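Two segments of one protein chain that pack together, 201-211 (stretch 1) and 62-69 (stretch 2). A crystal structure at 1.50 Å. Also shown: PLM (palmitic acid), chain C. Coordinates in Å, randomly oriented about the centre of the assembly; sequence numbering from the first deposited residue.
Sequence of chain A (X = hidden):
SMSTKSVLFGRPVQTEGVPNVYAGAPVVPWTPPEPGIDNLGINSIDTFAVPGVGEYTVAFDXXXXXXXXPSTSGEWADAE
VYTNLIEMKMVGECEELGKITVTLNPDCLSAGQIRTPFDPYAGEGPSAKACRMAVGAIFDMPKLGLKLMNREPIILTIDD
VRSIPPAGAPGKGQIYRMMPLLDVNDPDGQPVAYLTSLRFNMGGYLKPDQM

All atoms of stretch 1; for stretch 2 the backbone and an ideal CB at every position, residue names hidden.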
# COMPACT_ATOMS: atom_id res chain seq x y z
N ASN A 201 1.46 9.82 16.72
CA ASN A 201 0.84 9.49 17.99
C ASN A 201 -0.60 9.95 17.96
O ASN A 201 -0.88 11.08 17.55
CB ASN A 201 1.52 10.19 19.18
CG ASN A 201 2.95 9.77 19.35
OD1 ASN A 201 3.25 8.66 19.77
ND2 ASN A 201 3.87 10.67 19.02
N MET A 202 -1.51 9.08 18.37
CA MET A 202 -2.87 9.51 18.59
C MET A 202 -2.94 10.32 19.88
O MET A 202 -2.26 10.01 20.86
CB MET A 202 -3.81 8.32 18.71
CG MET A 202 -3.85 7.41 17.49
SD MET A 202 -4.18 8.26 15.93
CE MET A 202 -5.75 9.05 16.28
N GLY A 203 -3.74 11.39 19.85
CA GLY A 203 -4.10 12.07 21.08
C GLY A 203 -5.40 11.52 21.62
O GLY A 203 -5.66 10.32 21.56
N GLY A 204 -6.24 12.41 22.15
CA GLY A 204 -7.54 12.00 22.68
C GLY A 204 -8.68 12.75 22.02
O GLY A 204 -8.49 13.44 21.01
N TYR A 205 -9.87 12.60 22.57
CA TYR A 205 -11.02 13.28 22.00
C TYR A 205 -10.87 14.79 22.14
O TYR A 205 -10.35 15.30 23.15
CB TYR A 205 -12.32 12.86 22.69
CG TYR A 205 -12.82 11.49 22.28
CD1 TYR A 205 -13.13 11.21 20.95
CD2 TYR A 205 -13.00 10.50 23.22
CE1 TYR A 205 -13.60 9.96 20.58
CE2 TYR A 205 -13.47 9.26 22.87
CZ TYR A 205 -13.77 8.99 21.54
OH TYR A 205 -14.23 7.75 21.21
N LEU A 206 -11.32 15.52 21.13
CA LEU A 206 -11.25 16.97 21.11
C LEU A 206 -12.62 17.59 21.34
O LEU A 206 -13.67 16.97 21.13
CB LEU A 206 -10.73 17.43 19.75
CG LEU A 206 -9.34 16.88 19.43
CD1 LEU A 206 -8.96 17.19 17.99
CD2 LEU A 206 -8.32 17.44 20.40
N LYS A 207 -12.59 18.84 21.80
CA LYS A 207 -13.79 19.66 21.77
C LYS A 207 -14.03 20.15 20.34
O LYS A 207 -13.07 20.34 19.58
CB LYS A 207 -13.60 20.88 22.68
CG LYS A 207 -13.44 20.56 24.16
CD LYS A 207 -13.21 21.84 24.95
CE LYS A 207 -13.30 21.60 26.45
NZ LYS A 207 -12.44 20.48 26.93
N PRO A 208 -15.29 20.38 19.96
CA PRO A 208 -15.54 20.92 18.61
C PRO A 208 -14.72 22.17 18.30
O PRO A 208 -14.26 22.32 17.17
CB PRO A 208 -17.05 21.19 18.61
CG PRO A 208 -17.60 20.21 19.62
CD PRO A 208 -16.54 20.07 20.68
N ASP A 209 -14.52 23.05 19.28
CA ASP A 209 -13.79 24.29 19.02
C ASP A 209 -12.28 24.10 18.96
O ASP A 209 -11.56 25.08 18.75
CB ASP A 209 -14.17 25.39 20.03
CG ASP A 209 -13.71 25.08 21.44
OD1 ASP A 209 -13.00 24.07 21.66
OD2 ASP A 209 -14.05 25.87 22.36
N GLN A 210 -11.78 22.89 19.17
CA GLN A 210 -10.36 22.61 18.99
C GLN A 210 -10.03 22.16 17.57
O GLN A 210 -8.89 21.77 17.31
CB GLN A 210 -9.92 21.51 19.95
CG GLN A 210 -9.87 21.93 21.39
CD GLN A 210 -9.44 20.79 22.28
OE1 GLN A 210 -10.21 19.86 22.53
NE2 GLN A 210 -8.20 20.83 22.74
N MET A 211 -11.00 22.21 16.66
CA MET A 211 -10.83 21.68 15.32
C MET A 211 -11.13 22.78 14.31
O MET A 211 -11.48 22.52 13.17
CB MET A 211 -11.78 20.50 15.13
CG MET A 211 -11.71 19.52 16.29
SD MET A 211 -12.93 18.19 16.17
CE MET A 211 -12.43 17.57 14.58
OXT MET A 211 -11.00 23.97 14.63
N UNK A 62 -2.52 18.14 14.47
CA UNK A 62 -3.84 18.36 13.93
C UNK A 62 -4.87 17.39 14.45
O UNK A 62 -4.83 17.01 15.62
CB UNK A 62 -3.79 18.28 12.40
N UNK A 63 -5.80 16.99 13.59
CA UNK A 63 -6.91 16.16 14.03
C UNK A 63 -7.38 15.27 12.90
O UNK A 63 -7.10 15.51 11.72
CB UNK A 63 -8.06 17.02 14.54
N UNK A 64 -8.08 14.21 13.29
CA UNK A 64 -8.74 13.30 12.36
C UNK A 64 -10.15 13.05 12.88
O UNK A 64 -10.42 13.13 14.08
CB UNK A 64 -7.96 11.99 12.21
N UNK A 65 -11.05 12.74 11.95
CA UNK A 65 -12.40 12.28 12.24
C UNK A 65 -12.54 10.90 11.61
O UNK A 65 -12.36 10.75 10.39
CB UNK A 65 -13.46 13.25 11.71
N UNK A 66 -12.82 9.90 12.44
CA UNK A 66 -12.82 8.50 12.02
C UNK A 66 -14.16 7.89 12.41
O UNK A 66 -14.50 7.85 13.60
CB UNK A 66 -11.66 7.73 12.65
N UNK A 67 -14.92 7.43 11.42
CA UNK A 67 -16.17 6.73 11.70
C UNK A 67 -15.88 5.25 11.92
O UNK A 67 -15.06 4.64 11.21
CB UNK A 67 -17.17 6.92 10.56
N UNK A 68 -16.55 4.67 12.91
CA UNK A 68 -16.47 3.26 13.23
C UNK A 68 -17.78 2.58 12.89
O UNK A 68 -18.87 3.11 13.16
CB UNK A 68 -16.12 3.05 14.71
N UNK A 69 -17.68 1.38 12.32
CA UNK A 69 -18.85 0.53 12.14
C UNK A 69 -19.28 0.05 13.52
O UNK A 69 -18.52 0.14 14.49
CB UNK A 69 -18.56 -0.64 11.20
C1 PLM C . -10.80 4.70 15.96
O1 PLM C . -11.28 5.91 15.78
O2 PLM C . -11.23 3.93 16.77
C2 PLM C . -9.65 4.38 15.06
C3 PLM C . -8.55 5.41 15.01
C4 PLM C . -7.47 4.91 14.11
C5 PLM C . -6.71 5.96 13.39
C6 PLM C . -5.70 5.38 12.43
C7 PLM C . -4.39 6.12 12.50
C8 PLM C . -4.58 7.61 12.41
C9 PLM C . -5.17 8.08 11.12
CA PLM C . -4.12 8.46 10.11
CB PLM C . -3.52 9.82 10.41
CC PLM C . -3.26 10.60 9.16
CD PLM C . -1.81 10.75 8.80
CE PLM C . -1.64 10.90 7.31
CF PLM C . -0.36 11.54 6.86
CG PLM C . -0.28 11.66 5.38

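Position 62 opens the stretch with phi/psi of 171/-144, an extended conformation that glycine adopts more readily than other residues. An ideal CB there would point away from stretch 1 and meet nothing of it within 5.5 Å, so stretch 1 sets no demand for a side chain. The deposited residue is Gly62.

Position 63 is where stretch 1 has most to say. Its CB points toward two apolar groups, lying 3.6 Å from Leu206 CD1 and 4.4 Å from Met211 CE, and the extended angles of -150/160 are comfortable for aromatic and beta-branched residues. Leucine, methionine or an aromatic side chain would all fit; a broad ring would exploit the methionine methyl best. The residue is Trp63, with chi1 in the p well. Met211 CE sits over one face of the indole, 3.6 Å from Trp63 CE3 and 4.0 Å from the centroid of the six-membered ring, a CH-pi contact in which the slightly polarised S-methyl meets the pi cloud. Leu206 CD1 packs 3.6 Å from Trp63 CB.

At 64 the CB points away, yet Met202 CE is 5.5 Å from the ideal position, near enough for a modest apolar branch to reach. Valine, isoleucine or leucine would serve, and beta-branched residues also favour extended backbones. It is Val64, whose CG2 comes 4.1 Å from Met202 CE.

Position 65 has its CB sideways, 5.3 Å from Met211 CE. A long side chain could lay methylenes against that methyl and carry a polar end beyond it. Lysine, glutamine or arginine would do so. Arg65 places CG 3.7 Å from Met211 CE, while its guanidinium is hydrogen-bonded elsewhere in the structure.

Position 66 is beyond the reach of stretch 1, but its CB lies near the carboxylate end of the palmitic acid, where a small side chain such as valine, threonine or serine would suit. Val66 brings CG1 to 3.6 Å from PLM O1.

Position 67 is also out of reach, and stretch 1 cannot choose among residues; the extended backbone is compatible with a beta-branched one, here Val67.

At 68 the CB points toward stretch 1, though nothing of it is within 5.5 Å. The fatty-acid carboxylate and the Tyr205 hydroxyl favour a long basic or polar side chain. Arg68 is placed so that CD lies 3.4 Å from PLM O2, which is at the guanidinium edge, and NH2 lies 4.2 Å from Tyr205 OH.

Position 69 is out of reach of stretch 1, so many residues would do; it is Ser69.

Stretch 2 (62-69) GWVRVVRS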
# COMPACT_ATOMS: atom_id res chain seq x y z
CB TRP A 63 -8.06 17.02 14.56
CG TRP A 63 -8.47 18.14 13.65
CD1 TRP A 63 -8.08 19.45 13.73
CD2 TRP A 63 -9.37 18.06 12.54
NE1 TRP A 63 -8.68 20.18 12.74
CE2 TRP A 63 -9.47 19.36 11.99
CE3 TRP A 63 -10.09 17.02 11.95
CZ2 TRP A 63 -10.27 19.65 10.88
CZ3 TRP A 63 -10.88 17.31 10.85
CH2 TRP A 63 -10.97 18.60 10.32
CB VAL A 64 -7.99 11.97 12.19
CG1 VAL A 64 -6.65 12.18 11.51
CG2 VAL A 64 -7.80 11.29 13.55
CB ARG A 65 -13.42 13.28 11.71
CG ARG A 65 -13.28 14.67 12.40
CD ARG A 65 -14.34 15.67 11.95
NE ARG A 65 -15.66 15.15 12.27
CZ ARG A 65 -16.59 14.91 11.35
NH1 ARG A 65 -16.37 15.19 10.08
NH2 ARG A 65 -17.76 14.40 11.72
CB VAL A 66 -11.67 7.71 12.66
CG1 VAL A 66 -11.75 6.24 12.27
CG2 VAL A 66 -10.31 8.31 12.27
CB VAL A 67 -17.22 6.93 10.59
CG1 VAL A 67 -16.73 6.37 9.27
CG2 VAL A 67 -18.54 6.27 10.99
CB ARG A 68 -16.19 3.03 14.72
CG ARG A 68 -14.77 3.35 15.17
CD ARG A 68 -14.59 3.20 16.69
NE ARG A 68 -15.10 4.34 17.44
CZ ARG A 68 -16.31 4.42 17.97
NH1 ARG A 68 -17.17 3.41 17.87
NH2 ARG A 68 -16.66 5.52 18.64
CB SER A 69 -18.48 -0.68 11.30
OG SER A 69 -17.61 -1.57 12.01
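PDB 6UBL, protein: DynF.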